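Local coordinates for protein pectate lyase (Bacillus subtilis, PDB 5AMV) that cleaves polygalacturonate by a calcium-dependent elimination, leaving oligosaccharides with an unsaturated galacturonosyl group at their non-reducing ends, at residues P167-T172 and G177-Q182; T210-K213 and K218-H221. One frame throughout, in Å; residues are numbered along the deposited sequence. Where two conformers were deposited one is given.

Contact 1. Residues P167-T172 and G177-Q182. With ADA (alpha-D-galactopyranuronic acid), chain B.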
loop_
_atom_site.group_PDB
_atom_site.type_symbol
_atom_site.label_atom_id
_atom_site.label_comp_id
_atom_site.label_asym_id
_atom_site.label_seq_id
_atom_site.Cartn_x
_atom_site.Cartn_y
_atom_site.Cartn_z
ATOM N N PRO A 167 -10.953 13.105 7.099
ATOM C CA PRO A 167 -11.192 12.771 5.697
ATOM C C PRO A 167 -11.897 13.904 4.949
ATOM O O PRO A 167 -12.776 14.570 5.505
ATOM C CB PRO A 167 -12.148 11.557 5.778
ATOM C CG PRO A 167 -12.142 11.067 7.150
ATOM C CD PRO A 167 -11.549 12.140 8.034
ATOM N N GLN A 168 -11.497 14.085 3.688
ATOM C CA GLN A 168 -12.067 15.099 2.823
ATOM C C GLN A 168 -13.298 14.562 2.087
ATOM O O GLN A 168 -13.251 13.462 1.554
ATOM C CB GLN A 168 -11.037 15.536 1.810
ATOM C CG GLN A 168 -11.479 16.688 0.923
ATOM C CD GLN A 168 -10.459 16.929 -0.192
ATOM O OE1 GLN A 168 -10.071 15.998 -0.889
ATOM N NE2 GLN A 168 -9.996 18.158 -0.324
ATOM N N TRP A 169 -14.383 15.333 2.045
ATOM C CA TRP A 169 -15.514 14.975 1.194
ATOM C C TRP A 169 -15.205 15.334 -0.264
ATOM O O TRP A 169 -14.835 16.492 -0.571
ATOM C CB TRP A 169 -16.779 15.711 1.686
ATOM C CG TRP A 169 -17.979 15.520 0.778
ATOM C CD1 TRP A 169 -18.686 16.522 0.181
ATOM C CD2 TRP A 169 -18.610 14.284 0.401
ATOM N NE1 TRP A 169 -19.735 15.989 -0.556
ATOM C CE2 TRP A 169 -19.710 14.623 -0.447
ATOM C CE3 TRP A 169 -18.383 12.931 0.706
ATOM C CZ2 TRP A 169 -20.585 13.664 -0.972
ATOM C CZ3 TRP A 169 -19.259 11.957 0.173
ATOM C CH2 TRP A 169 -20.339 12.332 -0.674
ATOM N N ASP A 170 -15.329 14.350 -1.144
ATOM C CA ASP A 170 -15.182 14.579 -2.596
ATOM C C ASP A 170 -16.455 14.116 -3.286
ATOM O O ASP A 170 -16.623 12.928 -3.539
ATOM C CB ASP A 170 -13.995 13.813 -3.156
ATOM C CG ASP A 170 -13.656 14.236 -4.599
ATOM O OD1 ASP A 170 -14.476 14.960 -5.248
ATOM O OD2 ASP A 170 -12.559 13.860 -5.081
ATOM N N PRO A 171 -17.371 15.053 -3.580
ATOM C CA PRO A 171 -18.701 14.649 -4.103
ATOM C C PRO A 171 -18.664 14.112 -5.548
ATOM O O PRO A 171 -19.624 13.467 -5.983
ATOM C CB PRO A 171 -19.513 15.949 -4.033
ATOM C CG PRO A 171 -18.478 17.025 -4.164
ATOM C CD PRO A 171 -17.233 16.524 -3.447
ATOM N N THR A 172 -17.558 14.337 -6.252
ATOM C CA THR A 172 -17.443 13.858 -7.639
ATOM C C THR A 172 -16.663 12.543 -7.761
ATOM O O THR A 172 -16.616 11.931 -8.835
ATOM C CB THR A 172 -16.856 14.907 -8.569
ATOM O OG1 THR A 172 -15.548 15.280 -8.138
ATOM C CG2 THR A 172 -17.753 16.128 -8.608
ATOM N N GLY A 177 -20.160 10.192 -4.756
ATOM C CA GLY A 177 -19.168 10.917 -3.933
ATOM C C GLY A 177 -18.434 9.914 -3.047
ATOM O O GLY A 177 -18.880 8.762 -2.891
ATOM N N ASN A 178 -17.310 10.333 -2.477
ATOM C CA ASN A 178 -16.654 9.535 -1.450
ATOM C C ASN A 178 -15.906 10.432 -0.457
ATOM O O ASN A 178 -15.572 11.561 -0.775
ATOM C CB ASN A 178 -15.718 8.482 -2.067
ATOM C CG ASN A 178 -16.442 7.139 -2.364
ATOM O OD1 ASN A 178 -17.116 6.570 -1.500
ATOM N ND2 ASN A 178 -16.365 6.700 -3.603
ATOM N N TRP A 179 -15.702 9.900 0.750
ATOM C CA TRP A 179 -14.766 10.466 1.728
ATOM C C TRP A 179 -13.386 9.859 1.475
ATOM O O TRP A 179 -13.253 8.640 1.325
ATOM C CB TRP A 179 -15.232 10.138 3.145
ATOM C CG TRP A 179 -16.530 10.804 3.496
ATOM C CD1 TRP A 179 -17.792 10.303 3.321
ATOM C CD2 TRP A 179 -16.693 12.117 4.040
ATOM N NE1 TRP A 179 -18.729 11.197 3.769
ATOM C CE2 TRP A 179 -18.092 12.329 4.202
ATOM C CE3 TRP A 179 -15.799 13.121 4.438
ATOM C CZ2 TRP A 179 -18.620 13.517 4.741
ATOM C CZ3 TRP A 179 -16.314 14.296 4.965
ATOM C CH2 TRP A 179 -17.717 14.485 5.130
ATOM N N ASN A 180 -12.365 10.705 1.429
ATOM C CA ASN A 180 -11.033 10.232 1.111
ATOM C C ASN A 180 -10.059 10.688 2.152
ATOM O O ASN A 180 -10.017 11.870 2.537
ATOM C CB ASN A 180 -10.580 10.678 -0.266
ATOM C CG ASN A 180 -11.333 9.957 -1.373
ATOM O OD1 ASN A 180 -11.264 8.733 -1.482
ATOM N ND2 ASN A 180 -12.053 10.706 -2.181
ATOM N N SER A 181 -9.310 9.711 2.650
ATOM C CA SER A 181 -8.245 9.989 3.635
ATOM C C SER A 181 -6.875 10.006 2.962
ATOM O O SER A 181 -6.728 9.515 1.827
ATOM C CB SER A 181 -8.309 8.980 4.760
ATOM O OG SER A 181 -9.309 9.382 5.720
ATOM N N GLN A 182 -5.873 10.578 3.655
ATOM C CA GLN A 182 -4.577 10.885 3.049
ATOM C C GLN A 182 -3.464 9.873 3.294
ATOM O O GLN A 182 -2.436 9.970 2.596
ATOM C CB GLN A 182 -4.065 12.258 3.512
ATOM C CG GLN A 182 -4.777 13.431 2.859
ATOM C CD GLN A 182 -4.629 13.437 1.330
ATOM O OE1 GLN A 182 -3.507 13.513 0.799
ATOM N NE2 GLN A 182 -5.762 13.367 0.622
HETATM C C1 ADA B . -13.784 2.745 -5.606
HETATM C C2 ADA B . -13.910 4.277 -5.553
HETATM C C3 ADA B . -14.320 4.825 -6.923
HETATM C C4 ADA B . -13.332 4.408 -7.999
HETATM C C5 ADA B . -13.240 2.886 -8.021
HETATM C C6 ADA B . -12.074 2.515 -8.909
HETATM O O2 ADA B . -14.972 4.589 -4.640
HETATM O O3 ADA B . -14.348 6.259 -6.887
HETATM O O4 ADA B . -12.039 4.940 -7.646
HETATM O O5 ADA B . -12.944 2.359 -6.696
HETATM O O6B ADA B . -11.153 1.828 -8.388
HETATM O O6A ADA B . -12.030 2.915 -10.118
#

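Contact 2. Residues T210-K213 and K218-H221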
loop_
_atom_site.group_PDB
_atom_site.type_symbol
_atom_site.label_atom_id
_atom_site.label_comp_id
_atom_site.label_asym_id
_atom_site.label_seq_id
_atom_site.Cartn_x
_atom_site.Cartn_y
_atom_site.Cartn_z
ATOM N N THR A 210 -16.454 0.165 12.027
ATOM C CA THR A 210 -16.934 1.075 13.083
ATOM C C THR A 210 -17.182 2.500 12.597
ATOM O O THR A 210 -17.617 3.348 13.395
ATOM C CB THR A 210 -15.941 1.143 14.255
ATOM O OG1 THR A 210 -14.679 1.630 13.798
ATOM C CG2 THR A 210 -15.728 -0.266 14.896
ATOM N N SER A 211 -16.889 2.780 11.326
ATOM C CA SER A 211 -17.057 4.132 10.776
ATOM C C SER A 211 -18.512 4.415 10.367
ATOM O O SER A 211 -19.178 3.555 9.767
ATOM C CB SER A 211 -16.088 4.351 9.599
ATOM O OG SER A 211 -14.741 4.290 10.062
ATOM N N PRO A 212 -19.013 5.626 10.674
ATOM C CA PRO A 212 -20.400 5.932 10.279
ATOM C C PRO A 212 -20.458 6.232 8.774
ATOM O O PRO A 212 -19.424 6.196 8.111
ATOM C CB PRO A 212 -20.731 7.169 11.117
ATOM C CG PRO A 212 -19.386 7.831 11.349
ATOM C CD PRO A 212 -18.354 6.740 11.379
ATOM N N LYS A 213 -21.656 6.501 8.247
ATOM C CA LYS A 213 -21.818 6.969 6.879
ATOM C C LYS A 213 -22.363 8.385 6.916
ATOM O O LYS A 213 -23.271 8.683 7.692
ATOM C CB LYS A 213 -22.828 6.115 6.105
ATOM C CG LYS A 213 -22.339 4.743 5.707
ATOM C CD LYS A 213 -23.455 3.947 5.036
ATOM C CE LYS A 213 -22.825 3.066 3.970
ATOM N NZ LYS A 213 -23.758 2.039 3.431
ATOM N N LYS A 218 -19.421 5.780 3.456
ATOM C CA LYS A 218 -18.493 5.399 4.539
ATOM C C LYS A 218 -17.586 6.571 4.852
ATOM O O LYS A 218 -16.950 7.080 3.938
ATOM C CB LYS A 218 -17.603 4.213 4.093
ATOM C CG LYS A 218 -16.738 3.590 5.219
ATOM C CD LYS A 218 -15.495 2.822 4.678
ATOM C CE LYS A 218 -15.651 1.285 4.568
ATOM N NZ LYS A 218 -14.330 0.508 4.257
ATOM N N TYR A 219 -17.498 6.945 6.116
ATOM C CA TYR A 219 -16.561 7.985 6.551
ATOM C C TYR A 219 -15.185 7.310 6.714
ATOM O O TYR A 219 -14.816 6.870 7.807
ATOM C CB TYR A 219 -17.081 8.594 7.811
ATOM C CG TYR A 219 -16.344 9.835 8.296
ATOM C CD1 TYR A 219 -16.208 10.950 7.463
ATOM C CD2 TYR A 219 -15.914 9.915 9.624
ATOM C CE1 TYR A 219 -15.569 12.118 7.932
ATOM C CE2 TYR A 219 -15.286 11.050 10.108
ATOM C CZ TYR A 219 -15.106 12.140 9.268
ATOM O OH TYR A 219 -14.492 13.248 9.799
ATOM N N GLN A 220 -14.456 7.285 5.601
ATOM C CA GLN A 220 -13.249 6.472 5.477
ATOM C C GLN A 220 -12.013 7.141 6.081
ATOM O O GLN A 220 -11.596 8.190 5.620
ATOM C CB GLN A 220 -13.011 6.112 4.017
ATOM C CG GLN A 220 -11.770 5.260 3.784
ATOM C CD GLN A 220 -11.808 3.907 4.519
ATOM O OE1 GLN A 220 -11.193 3.713 5.560
ATOM N NE2 GLN A 220 -12.558 2.975 3.959
ATOM N N HIS A 221 -11.428 6.491 7.096
ATOM C CA HIS A 221 -10.229 7.009 7.782
ATOM C C HIS A 221 -8.923 6.454 7.239
ATOM O O HIS A 221 -7.842 6.938 7.613
ATOM C CB HIS A 221 -10.295 6.685 9.277
ATOM C CG HIS A 221 -11.428 7.355 9.978
ATOM N ND1 HIS A 221 -11.389 8.688 10.321
ATOM C CD2 HIS A 221 -12.630 6.885 10.413
ATOM C CE1 HIS A 221 -12.521 9.024 10.919
ATOM N NE2 HIS A 221 -13.298 7.948 10.984
HETATM O O HOH W 1 -12.402 3.979 8.395
#

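Contact 1. Residues P167-T172 and G177-Q182
Trp-169 lies over one face of the Trp-179 indole. Its CB sits 3.8 Å from the centroid of the Trp-179 six-membered ring, a CH-pi contact 18° off the ring normal. Trp-169 CE3 lies over the same indole toward its rim, 3.6 Å from Trp-179 CE2. The two side chains cross at about a right angle. The planes of the Trp-169 six-membered ring and the Trp-179 five-membered ring meet at 47°, an oblique pair. At the edge of the Trp-179 ring and in its plane, Pro-167 O comes 3.5 Å from Trp-179 CE3. Pro-171 N stands over one face of the Trp-169 ring, toward its rim. CG of Trp-179 stands anti to its carbonyl carbon (chi1 -66°), which brings the indole back toward the other strand. Trp-179 NE1 bonds to Tyr-214 O. Replacing Trp-179 by an alanine is likely to open a gap beside Trp-169 and leave Tyr-214 O without its indole N-H. Gly-177, with no side chain, packs its CA 3.7 Å from Trp-169 CH2.

Four backbone bonds pair the strands. Gln-168 and Asn-180 exchange two, and Asp-170 and Asn-178 the other two. These four residues turn to the face opposite the tryptophans. There Asn-178 ND2 meets O2 of the bound galacturonate at 2.7 Å and also bonds to Asp-173. Asn-178 OD1 bonds to Arg-217.

The strands form a beta hairpin in the loops of the parallel beta-helix of this lyase family. Helix 105-121 touches Gln-168 and Gln-182, while Arg-217 of strand 217-218 packs against both tryptophans.

Contact 2. Residues T210-K213 and K218-H221
Ser-211 packs closely against the backbone of Tyr-219 and the ring of His-221. Its CB lies 3.3 Å from Tyr-219 O. Its OG reaches the edge of the imidazole, in the ring plane, 3.4 Å from His-221 CD2. With OG anti to the carbonyl carbon (chi1 -64°), the hydroxyl is directed to the His-221 side of the contact. A water joins the same two residues. It is 2.9 Å from Ser-211 OG and accepts the backbone N-H of His-221, whose N is 3.0 Å away.

A backbone hydrogen bond ties the segments directly. Tyr-219 N gives it to Pro-212 O over 2.9 Å, with an angle of 163° at the hydrogen. The donor lies in the carbonyl plane. Tyr-219 is also the centre of an inverse gamma turn. Its CB lies 4.2 Å from Pro-212 CD, but the ring leads away from the other segment. Trp-179 and Tyr-214 both meet that ring edge-to-face.

The Lys-213 and Lys-218 end is looser and nearer to solvent. The two residues form an antiparallel non-hydrogen-bonded pair. Lys-213 CG comes no closer than 3.8 Å to Lys-218 N, and its chain then leads away. Lys-218 CG only brushes Ser-211 CB at 4.5 Å.

The segments lead into and out of the short strands 213-214 and 217-218, in a loop between strands 200-202 and 226-229 of the beta-helix. Outside partners fix two of the side chains. His-221 ND1 is hydrogen-bonded to Asp-164 O, and its ring stacks on Tyr-163. The ammonium group of Lys-218 makes salt bridges with Asp-208 and Asp-246. The Ser-211 end thus relies on backbone and water bonds, while the positive charge of Lys-218 is probably offset by the two carboxylates.

How the contacts relate
Contact 1 is the more buried of the two and covers the larger area, 530 Å² against 253 Å². It is regular strand pairing with a buried aromatic face. Contact 2 joins mainly loop residues, is partly exposed, and is helped by a water and by charges toward its surface. Contact 1 also reaches the substrate through Asn-178. Their centres are 11 Å apart, and they touch. Ser-181 OG lies 2.6 Å from Gln-220 O, probably a hydrogen bond. Trp-179 CD1 packs against Lys-218 O. The 218-221 segment thus abuts the tryptophan side of the hairpin.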